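Local atomic coordinates of endoribonuclease ToxN (Bacillus thuringiensis, PDB entry 4ATO), a protein that acts as the toxin of a type III toxin-antitoxin system, cleaving RNA between the first and second A of AAAAA sequences and inhibited by the antitoxin RNA ToxI. Residues Y19-E22 and K26-F29; K45-D50 and K134-V139. All blocks are in the same frame, centred on the assembly; numbering follows the deposited sequence.

Contact 1: residues Y19-E22 and K26-F29; sequences YLRE and KVPF. With nucleotides of chain B.
An adenine-binding edge of the ToxI RNA site is built where the loop 26-29 turns back against the end of helix 14-23, bringing Arg21 against Val27, Pro28 and Phe29. The NH1 of Arg21 donates to Val27 O at 3.1 Å, coming from above the carbonyl plane, and makes a weak second bond to Pro28 O, bent to 126°. Both oxygens lie near the edge of the guanidinium, while CD1 of Phe29 stands over the centre of one face, 3.6 Å from Arg21 CZ. The two planes are 76° apart, a T-shaped arrangement in which the phenyl ring presents its edge to the cation. The bend of the arginine chain at chi3 (45°) turns its end so that one guanidinium face meets that edge, and Asp18 holds NH2 by a salt bridge. Alongside, Leu20 CB meets Val27 CG2, and both side chains also rest on Leu162 of helix 159-169.

The RNA takes up what the loop offers. Adenine A1 of chain B lies over a face of the Phe29 ring, its C4 3.4 Å from CE2, and donates from N6 to Val27 O at 2.8 Å. The neighbouring adenine A2 of chain B makes the same kind of bond one residue earlier, N6 to Lys26 O at 3.0 Å. Consecutive backbone carbonyls therefore accept from the amino groups of consecutive adenines, which is consistent with a site that favours adenine. Val27 O accepts from the arginine and from A1 at once, and the positive guanidinium, tied to Asp18, probably polarises this carbonyl, while its face meets the edge of the ring whose own face the base covers.

Contact 2: residues K45-D50 and K134-V139; sequences KINGHD and KVYKDV
Ile46 and Asn47, at the start of a type I' beta turn that joins strands 38-41 and 51-56 of the antiparallel sheet, meet Tyr136 near the end of the long helix 108-139. The apolar part is a CH-pi contact: the branch methyl CG2 of Ile46 sits over one face of the tyrosine ring, 3.6 Å from its centroid and 18° off the normal, displaced toward the hydroxyl end. Tyr136 is extended, CG anti to its own N, which sends the ring out from the helix to the turn; Met87 of strand 78-89 also packs on it.

Within the turn, two backbone bonds pair the ends, Ile46 N to His49 O at 2.9 Å and His49 N to Ile46 O at 2.8 Å.

The polar part lies at the ring's edge. The phenol oxygen forms a hydrogen bond with OE2 of Glu163 on helix 159-169, its strongest polar partner, so the hydroxyl ties turn and helices together. From the turn, Asn47 ND2 donates to Tyr136 OH at 2.9 Å with an N-H...O angle of 137°, the oxygen lying 18° out of the amide plane.

Contact 1 closes before contact 2 opens along the chain, and their centres are 18 Å apart, with nearest atoms about 8 Å apart and no touch. Strand 38-41 separates them in sequence: residues 26-29 lead into it and residues 45-50 follow it. Helix 159-169 and strand 78-89 are common neighbours of both contacts. Each lies near the bound RNA, contact 1 at the adenine bases and segment 134-139 through Lys134, whose NZ forms a salt bridge with a phosphate. The RNA is thus met by the loop after helix 14-23 and by the end of helix 108-139.

Contact 1: residues Y19-E22 and K26-F29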
ATOM      1  N   TYR A  19      17.938 -30.566 -30.812  1.00 49.96           N
ATOM      2  CA  TYR A  19      19.275 -30.928 -30.384  1.00 50.16           C
ATOM      3  C   TYR A  19      19.293 -31.093 -28.871  1.00 48.75           C
ATOM      4  O   TYR A  19      19.917 -32.015 -28.358  1.00 47.27           O
ATOM      5  CB  TYR A  19      20.265 -29.864 -30.837  1.00 50.41           C
ATOM      6  CG  TYR A  19      21.606 -29.901 -30.150  1.00 54.32           C
ATOM      7  CD1 TYR A  19      22.605 -30.757 -30.583  1.00 55.18           C
ATOM      8  CD2 TYR A  19      21.885 -29.047 -29.090  1.00 56.24           C
ATOM      9  CE1 TYR A  19      23.838 -30.780 -29.966  1.00 62.19           C
ATOM     10  CE2 TYR A  19      23.109 -29.060 -28.471  1.00 58.13           C
ATOM     11  CZ  TYR A  19      24.087 -29.927 -28.910  1.00 65.94           C
ATOM     12  OH  TYR A  19      25.317 -29.937 -28.287  1.00 65.24           O
ATOM     13  N   LEU A  20      18.593 -30.214 -28.153  1.00 41.23           N
ATOM     14  CA  LEU A  20      18.520 -30.358 -26.702  1.00 45.98           C
ATOM     15  C   LEU A  20      17.708 -31.594 -26.291  1.00 47.53           C
ATOM     16  O   LEU A  20      18.128 -32.352 -25.416  1.00 48.21           O
ATOM     17  CB  LEU A  20      17.964 -29.100 -26.027  1.00 42.86           C
ATOM     18  CG  LEU A  20      18.869 -27.877 -25.848  1.00 39.34           C
ATOM     19  CD1 LEU A  20      18.200 -26.891 -24.885  1.00 29.69           C
ATOM     20  CD2 LEU A  20      20.263 -28.229 -25.352  1.00 34.57           C
ATOM     21  N   ARG A  21      16.565 -31.820 -26.934  1.00 50.05           N
ATOM     22  CA  ARG A  21      15.698 -32.930 -26.526  1.00 54.59           C
ATOM     23  C   ARG A  21      16.367 -34.302 -26.696  1.00 57.33           C
ATOM     24  O   ARG A  21      15.919 -35.298 -26.119  1.00 51.92           O
ATOM     25  CB  ARG A  21      14.329 -32.869 -27.215  1.00 61.75           C
ATOM     26  CG  ARG A  21      13.278 -33.799 -26.586  1.00 77.36           C
ATOM     27  CD  ARG A  21      11.838 -33.352 -26.851  1.00 76.88           C
ATOM     28  NE  ARG A  21      11.652 -32.972 -28.244  1.00 83.91           N
ATOM     29  CZ  ARG A  21      11.498 -31.720 -28.657  1.00 89.36           C
ATOM     30  NH1 ARG A  21      11.487 -30.732 -27.775  1.00 84.14           N
ATOM     31  NH2 ARG A  21      11.347 -31.458 -29.949  1.00101.50           N
ATOM     32  N   GLU A  22      17.447 -34.344 -27.474  1.00 62.14           N
ATOM     33  CA  GLU A  22      18.297 -35.529 -27.541  1.00 72.92           C
ATOM     34  C   GLU A  22      18.821 -35.883 -26.146  1.00 65.36           C
ATOM     35  O   GLU A  22      18.848 -37.052 -25.762  1.00 64.67           O
ATOM     36  CB  GLU A  22      19.480 -35.299 -28.485  1.00 83.13           C
ATOM     37  CG  GLU A  22      19.100 -35.022 -29.931  1.00 95.02           C
ATOM     38  CD  GLU A  22      20.307 -34.694 -30.803  1.00104.77           C
ATOM     39  OE1 GLU A  22      21.407 -34.473 -30.249  1.00105.88           O
ATOM     40  OE2 GLU A  22      20.154 -34.658 -32.042  1.00104.45           O
ATOM     41  N   LYS A  26      12.357 -33.915 -21.720  1.00 38.98           N
ATOM     42  CA  LYS A  26      11.391 -32.974 -21.140  1.00 32.11           C
ATOM     43  C   LYS A  26      11.425 -31.588 -21.782  1.00 37.39           C
ATOM     44  O   LYS A  26      10.604 -30.728 -21.443  1.00 39.76           O
ATOM     45  CB  LYS A  26      11.568 -32.841 -19.623  1.00 31.52           C
ATOM     46  CG  LYS A  26      11.273 -34.101 -18.825  1.00 42.11           C
ATOM     47  CD  LYS A  26      11.782 -33.929 -17.408  1.00 43.18           C
ATOM     48  CE  LYS A  26      12.126 -35.242 -16.771  1.00 37.73           C
ATOM     49  NZ  LYS A  26      13.238 -35.070 -15.801  1.00 41.89           N
ATOM     50  N   VAL A  27      12.363 -31.364 -22.697  1.00 37.86           N
ATOM     51  CA  VAL A  27      12.397 -30.101 -23.435  1.00 36.60           C
ATOM     52  C   VAL A  27      11.087 -29.958 -24.214  1.00 44.16           C
ATOM     53  O   VAL A  27      10.612 -30.926 -24.804  1.00 47.48           O
ATOM     54  CB  VAL A  27      13.607 -30.034 -24.399  1.00 43.78           C
ATOM     55  CG1 VAL A  27      13.571 -28.756 -25.225  1.00 36.82           C
ATOM     56  CG2 VAL A  27      14.913 -30.121 -23.623  1.00 44.19           C
ATOM     57  N   PRO A  28      10.479 -28.761 -24.191  1.00 38.85           N
ATOM     58  CA  PRO A  28       9.162 -28.612 -24.826  1.00 35.41           C
ATOM     59  C   PRO A  28       9.196 -28.684 -26.353  1.00 42.46           C
ATOM     60  O   PRO A  28      10.091 -28.092 -26.972  1.00 41.39           O
ATOM     61  CB  PRO A  28       8.721 -27.206 -24.395  1.00 35.18           C
ATOM     62  CG  PRO A  28       9.560 -26.889 -23.179  1.00 38.88           C
ATOM     63  CD  PRO A  28      10.869 -27.549 -23.446  1.00 35.18           C
ATOM     64  N   PHE A  29       8.227 -29.394 -26.937  1.00 37.60           N
ATOM     65  CA  PHE A  29       8.025 -29.395 -28.384  1.00 43.17           C
ATOM     66  C   PHE A  29       7.857 -27.936 -28.817  1.00 46.11           C
ATOM     67  O   PHE A  29       7.152 -27.168 -28.161  1.00 37.61           O
ATOM     68  CB  PHE A  29       6.749 -30.159 -28.762  1.00 39.78           C
ATOM     69  CG  PHE A  29       6.790 -31.638 -28.479  1.00 45.97           C
ATOM     70  CD1 PHE A  29       7.973 -32.280 -28.169  1.00 47.27           C
ATOM     71  CD2 PHE A  29       5.625 -32.393 -28.559  1.00 48.50           C
ATOM     72  CE1 PHE A  29       7.993 -33.647 -27.924  1.00 46.80           C
ATOM     73  CE2 PHE A  29       5.636 -33.759 -28.317  1.00 47.86           C
ATOM     74  CZ  PHE A  29       6.818 -34.384 -27.999  1.00 54.21           C
TER
ATOM     75  O5'   A B   1       2.770 -28.255 -24.971  1.00 42.97           O
ATOM     76  C5'   A B   1       1.571 -28.639 -25.630  1.00 41.52           C
ATOM     77  C4'   A B   1       1.465 -30.134 -25.758  1.00 35.98           C
ATOM     78  O4'   A B   1       2.619 -30.643 -26.467  1.00 45.88           O
ATOM     79  C3'   A B   1       1.453 -30.912 -24.455  1.00 38.30           C
ATOM     80  O3'   A B   1       0.161 -30.965 -23.870  1.00 29.77           O
ATOM     81  C2'   A B   1       1.982 -32.279 -24.872  1.00 42.06           C
ATOM     82  O2'   A B   1       0.949 -33.049 -25.456  1.00 42.40           O
ATOM     83  C1'   A B   1       2.972 -31.911 -25.969  1.00 38.96           C
ATOM     84  N9    A B   1       4.374 -31.862 -25.503  1.00 37.35           N
ATOM     85  C8    A B   1       5.182 -30.750 -25.517  1.00 34.81           C
ATOM     86  N7    A B   1       6.406 -30.979 -25.101  1.00 36.12           N
ATOM     87  C5    A B   1       6.417 -32.338 -24.808  1.00 38.08           C
ATOM     88  C6    A B   1       7.434 -33.193 -24.330  1.00 41.93           C
ATOM     89  N6    A B   1       8.681 -32.794 -24.041  1.00 36.37           N
ATOM     90  N1    A B   1       7.122 -34.491 -24.147  1.00 39.83           N
ATOM     91  C2    A B   1       5.874 -34.890 -24.434  1.00 49.14           C
ATOM     92  N3    A B   1       4.839 -34.184 -24.892  1.00 42.19           N
ATOM     93  C4    A B   1       5.174 -32.897 -25.059  1.00 29.92           C
ATOM     94  P     A B   2      -0.014 -31.138 -22.282  1.00 40.35           P
ATOM     95  OP1   A B   2      -1.467 -31.196 -22.017  1.00 40.84           O
ATOM     96  OP2   A B   2       0.796 -30.072 -21.632  1.00 36.30           O
ATOM     97  O5'   A B   2       0.648 -32.550 -21.993  1.00 42.67           O
ATOM     98  C5'   A B   2      -0.019 -33.762 -22.293  1.00 40.79           C
ATOM     99  C4'   A B   2       0.840 -34.934 -21.919  1.00 38.30           C
ATOM    100  O4'   A B   2       2.113 -34.822 -22.600  1.00 37.48           O
ATOM    101  C3'   A B   2       1.193 -35.028 -20.443  1.00 40.53           C
ATOM    102  O3'   A B   2       0.220 -35.739 -19.709  1.00 39.75           O
ATOM    103  C2'   A B   2       2.566 -35.695 -20.437  1.00 44.45           C
ATOM    104  O2'   A B   2       2.437 -37.109 -20.513  1.00 47.33           O
ATOM    105  C1'   A B   2       3.165 -35.204 -21.748  1.00 40.18           C
ATOM    106  N9    A B   2       4.081 -34.052 -21.593  1.00 40.70           N
ATOM    107  C8    A B   2       3.783 -32.738 -21.867  1.00 37.29           C
ATOM    108  N7    A B   2       4.795 -31.918 -21.727  1.00 35.76           N
ATOM    109  C5    A B   2       5.847 -32.750 -21.380  1.00 37.03           C
ATOM    110  C6    A B   2       7.198 -32.491 -21.098  1.00 35.93           C
ATOM    111  N6    A B   2       7.718 -31.275 -21.148  1.00 29.49           N
ATOM    112  N1    A B   2       8.003 -33.528 -20.777  1.00 39.68           N
ATOM    113  C2    A B   2       7.456 -34.751 -20.742  1.00 33.55           C
ATOM    114  N3    A B   2       6.201 -35.121 -20.987  1.00 37.81           N
ATOM    115  C4    A B   2       5.431 -34.066 -21.305  1.00 36.12           C
TER

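Contact 2: residues K45-D50 and K134-V139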
ATOM      1  N   LYS A  45      22.008 -14.089 -16.086  1.00 32.20           N
ATOM      2  CA  LYS A  45      22.618 -15.341 -16.512  1.00 41.31           C
ATOM      3  C   LYS A  45      22.723 -16.302 -15.342  1.00 42.71           C
ATOM      4  O   LYS A  45      22.788 -15.876 -14.197  1.00 44.25           O
ATOM      5  CB  LYS A  45      24.014 -15.091 -17.100  1.00 38.11           C
ATOM      6  CG  LYS A  45      23.983 -14.258 -18.373  1.00 49.63           C
ATOM      7  CD  LYS A  45      25.253 -14.410 -19.194  1.00 55.12           C
ATOM      8  CE  LYS A  45      25.191 -13.554 -20.455  1.00 58.23           C
ATOM      9  NZ  LYS A  45      26.352 -13.813 -21.347  1.00 67.11           N
ATOM     10  N   ILE A  46      22.720 -17.598 -15.635  1.00 41.12           N
ATOM     11  CA  ILE A  46      22.980 -18.611 -14.620  1.00 43.92           C
ATOM     12  C   ILE A  46      24.208 -19.403 -15.033  1.00 48.70           C
ATOM     13  O   ILE A  46      24.211 -20.037 -16.089  1.00 41.61           O
ATOM     14  CB  ILE A  46      21.802 -19.563 -14.451  1.00 40.86           C
ATOM     15  CG1 ILE A  46      20.536 -18.782 -14.085  1.00 40.14           C
ATOM     16  CG2 ILE A  46      22.116 -20.592 -13.383  1.00 41.05           C
ATOM     17  CD1 ILE A  46      19.264 -19.630 -14.093  1.00 37.94           C
ATOM     18  N   ASN A  47      25.255 -19.333 -14.211  1.00 41.18           N
ATOM     19  CA  ASN A  47      26.543 -19.950 -14.521  1.00 38.43           C
ATOM     20  C   ASN A  47      27.031 -19.644 -15.926  1.00 49.06           C
ATOM     21  O   ASN A  47      27.585 -20.510 -16.607  1.00 50.18           O
ATOM     22  CB  ASN A  47      26.503 -21.456 -14.279  1.00 53.11           C
ATOM     23  CG  ASN A  47      26.488 -21.804 -12.803  1.00 69.43           C
ATOM     24  OD1 ASN A  47      27.150 -21.149 -11.995  1.00 67.13           O
ATOM     25  ND2 ASN A  47      25.725 -22.832 -12.440  1.00 79.07           N
ATOM     26  N   GLY A  48      26.820 -18.404 -16.353  1.00 50.17           N
ATOM     27  CA  GLY A  48      27.278 -17.959 -17.653  1.00 42.38           C
ATOM     28  C   GLY A  48      26.298 -18.235 -18.781  1.00 39.97           C
ATOM     29  O   GLY A  48      26.528 -17.797 -19.904  1.00 45.58           O
ATOM     30  N   HIS A  49      25.210 -18.946 -18.489  1.00 35.62           N
ATOM     31  CA  HIS A  49      24.220 -19.296 -19.522  1.00 32.38           C
ATOM     32  C   HIS A  49      22.997 -18.377 -19.525  1.00 37.20           C
ATOM     33  O   HIS A  49      22.488 -17.987 -18.469  1.00 35.33           O
ATOM     34  CB  HIS A  49      23.767 -20.749 -19.367  1.00 26.58           C
ATOM     35  CG  HIS A  49      24.900 -21.730 -19.330  1.00 48.50           C
ATOM     36  ND1 HIS A  49      25.425 -22.307 -20.468  1.00 58.03           N
ATOM     37  CD2 HIS A  49      25.619 -22.225 -18.293  1.00 52.05           C
ATOM     38  CE1 HIS A  49      26.415 -23.116 -20.133  1.00 57.52           C
ATOM     39  NE2 HIS A  49      26.553 -23.082 -18.821  1.00 58.65           N
ATOM     40  N   ASP A  50      22.536 -18.025 -20.720  1.00 40.54           N
ATOM     41  CA  ASP A  50      21.254 -17.342 -20.872  1.00 40.77           C
ATOM     42  C   ASP A  50      20.136 -18.377 -20.804  1.00 38.53           C
ATOM     43  O   ASP A  50      20.067 -19.276 -21.646  1.00 40.45           O
ATOM     44  CB  ASP A  50      21.189 -16.614 -22.217  1.00 37.66           C
ATOM     45  CG  ASP A  50      22.211 -15.495 -22.333  1.00 41.60           C
ATOM     46  OD1 ASP A  50      22.373 -14.718 -21.368  1.00 41.80           O
ATOM     47  OD2 ASP A  50      22.852 -15.391 -23.398  1.00 50.16           O
ATOM     48  N   LYS A 134      15.142 -20.772  -6.959  1.00 32.39           N
ATOM     49  CA  LYS A 134      14.853 -21.847  -6.012  1.00 38.33           C
ATOM     50  C   LYS A 134      14.927 -23.203  -6.694  1.00 43.63           C
ATOM     51  O   LYS A 134      15.564 -24.121  -6.164  1.00 38.61           O
ATOM     52  CB  LYS A 134      13.484 -21.671  -5.331  1.00 34.12           C
ATOM     53  CG  LYS A 134      13.436 -20.551  -4.308  1.00 38.18           C
ATOM     54  CD  LYS A 134      12.039 -20.424  -3.700  1.00 39.18           C
ATOM     55  CE  LYS A 134      11.870 -19.125  -2.911  1.00 32.64           C
ATOM     56  NZ  LYS A 134      12.919 -18.886  -1.882  1.00 44.76           N
ATOM     57  N   VAL A 135      14.293 -23.348  -7.862  1.00 31.44           N
ATOM     58  CA  VAL A 135      14.306 -24.679  -8.480  1.00 34.39           C
ATOM     59  C   VAL A 135      15.651 -25.063  -9.091  1.00 31.35           C
ATOM     60  O   VAL A 135      16.070 -26.213  -8.979  1.00 33.14           O
ATOM     61  CB  VAL A 135      13.107 -24.983  -9.434  1.00 35.72           C
ATOM     62  CG1 VAL A 135      12.020 -23.950  -9.317  1.00 28.13           C
ATOM     63  CG2 VAL A 135      13.560 -25.197 -10.880  1.00 32.33           C
ATOM     64  N   TYR A 136      16.340 -24.106  -9.708  1.00 33.67           N
ATOM     65  CA  TYR A 136      17.660 -24.387 -10.259  1.00 32.46           C
ATOM     66  C   TYR A 136      18.594 -24.891  -9.160  1.00 38.83           C
ATOM     67  O   TYR A 136      19.313 -25.863  -9.349  1.00 34.30           O
ATOM     68  CB  TYR A 136      18.271 -23.147 -10.902  1.00 28.22           C
ATOM     69  CG  TYR A 136      19.630 -23.419 -11.521  1.00 34.45           C
ATOM     70  CD1 TYR A 136      19.731 -23.846 -12.833  1.00 32.81           C
ATOM     71  CD2 TYR A 136      20.808 -23.249 -10.792  1.00 28.21           C
ATOM     72  CE1 TYR A 136      20.950 -24.095 -13.414  1.00 37.27           C
ATOM     73  CE2 TYR A 136      22.044 -23.507 -11.368  1.00 40.27           C
ATOM     74  CZ  TYR A 136      22.104 -23.929 -12.684  1.00 40.19           C
ATOM     75  OH  TYR A 136      23.313 -24.184 -13.295  1.00 35.93           O
ATOM     76  N   LYS A 137      18.577 -24.213  -8.016  1.00 33.09           N
ATOM     77  CA  LYS A 137      19.393 -24.618  -6.877  1.00 38.59           C
ATOM     78  C   LYS A 137      19.064 -26.045  -6.454  1.00 42.62           C
ATOM     79  O   LYS A 137      19.957 -26.885  -6.323  1.00 35.81           O
ATOM     80  CB  LYS A 137      19.176 -23.671  -5.693  1.00 50.43           C
ATOM     81  CG  LYS A 137      20.446 -23.044  -5.136  1.00 75.20           C
ATOM     82  CD  LYS A 137      21.062 -22.053  -6.126  1.00 91.35           C
ATOM     83  CE  LYS A 137      22.300 -21.362  -5.550  1.00 98.85           C
ATOM     84  NZ  LYS A 137      23.423 -22.311  -5.277  1.00 99.90           N
ATOM     85  N   ASP A 138      17.779 -26.322  -6.247  1.00 40.13           N
ATOM     86  CA  ASP A 138      17.369 -27.642  -5.768  1.00 41.86           C
ATOM     87  C   ASP A 138      17.584 -28.773  -6.769  1.00 43.21           C
ATOM     88  O   ASP A 138      17.892 -29.901  -6.379  1.00 40.09           O
ATOM     89  CB  ASP A 138      15.922 -27.626  -5.288  1.00 40.50           C
ATOM     90  CG  ASP A 138      15.811 -27.338  -3.812  1.00 51.89           C
ATOM     91  OD1 ASP A 138      16.861 -27.293  -3.138  1.00 60.57           O
ATOM     92  OD2 ASP A 138      14.680 -27.168  -3.321  1.00 54.75           O
ATOM     93  N   VAL A 139      17.415 -28.487  -8.054  1.00 38.84           N
ATOM     94  CA  VAL A 139      17.599 -29.521  -9.061  1.00 38.29           C
ATOM     95  C   VAL A 139      19.078 -29.900  -9.160  1.00 40.99           C
ATOM     96  O   VAL A 139      19.414 -31.071  -9.350  1.00 43.90           O
ATOM     97  CB  VAL A 139      17.023 -29.104 -10.439  1.00 40.93           C
ATOM     98  CG1 VAL A 139      17.573 -29.989 -11.563  1.00 41.39           C
ATOM     99  CG2 VAL A 139      15.502 -29.173 -10.411  1.00 42.66           C
TER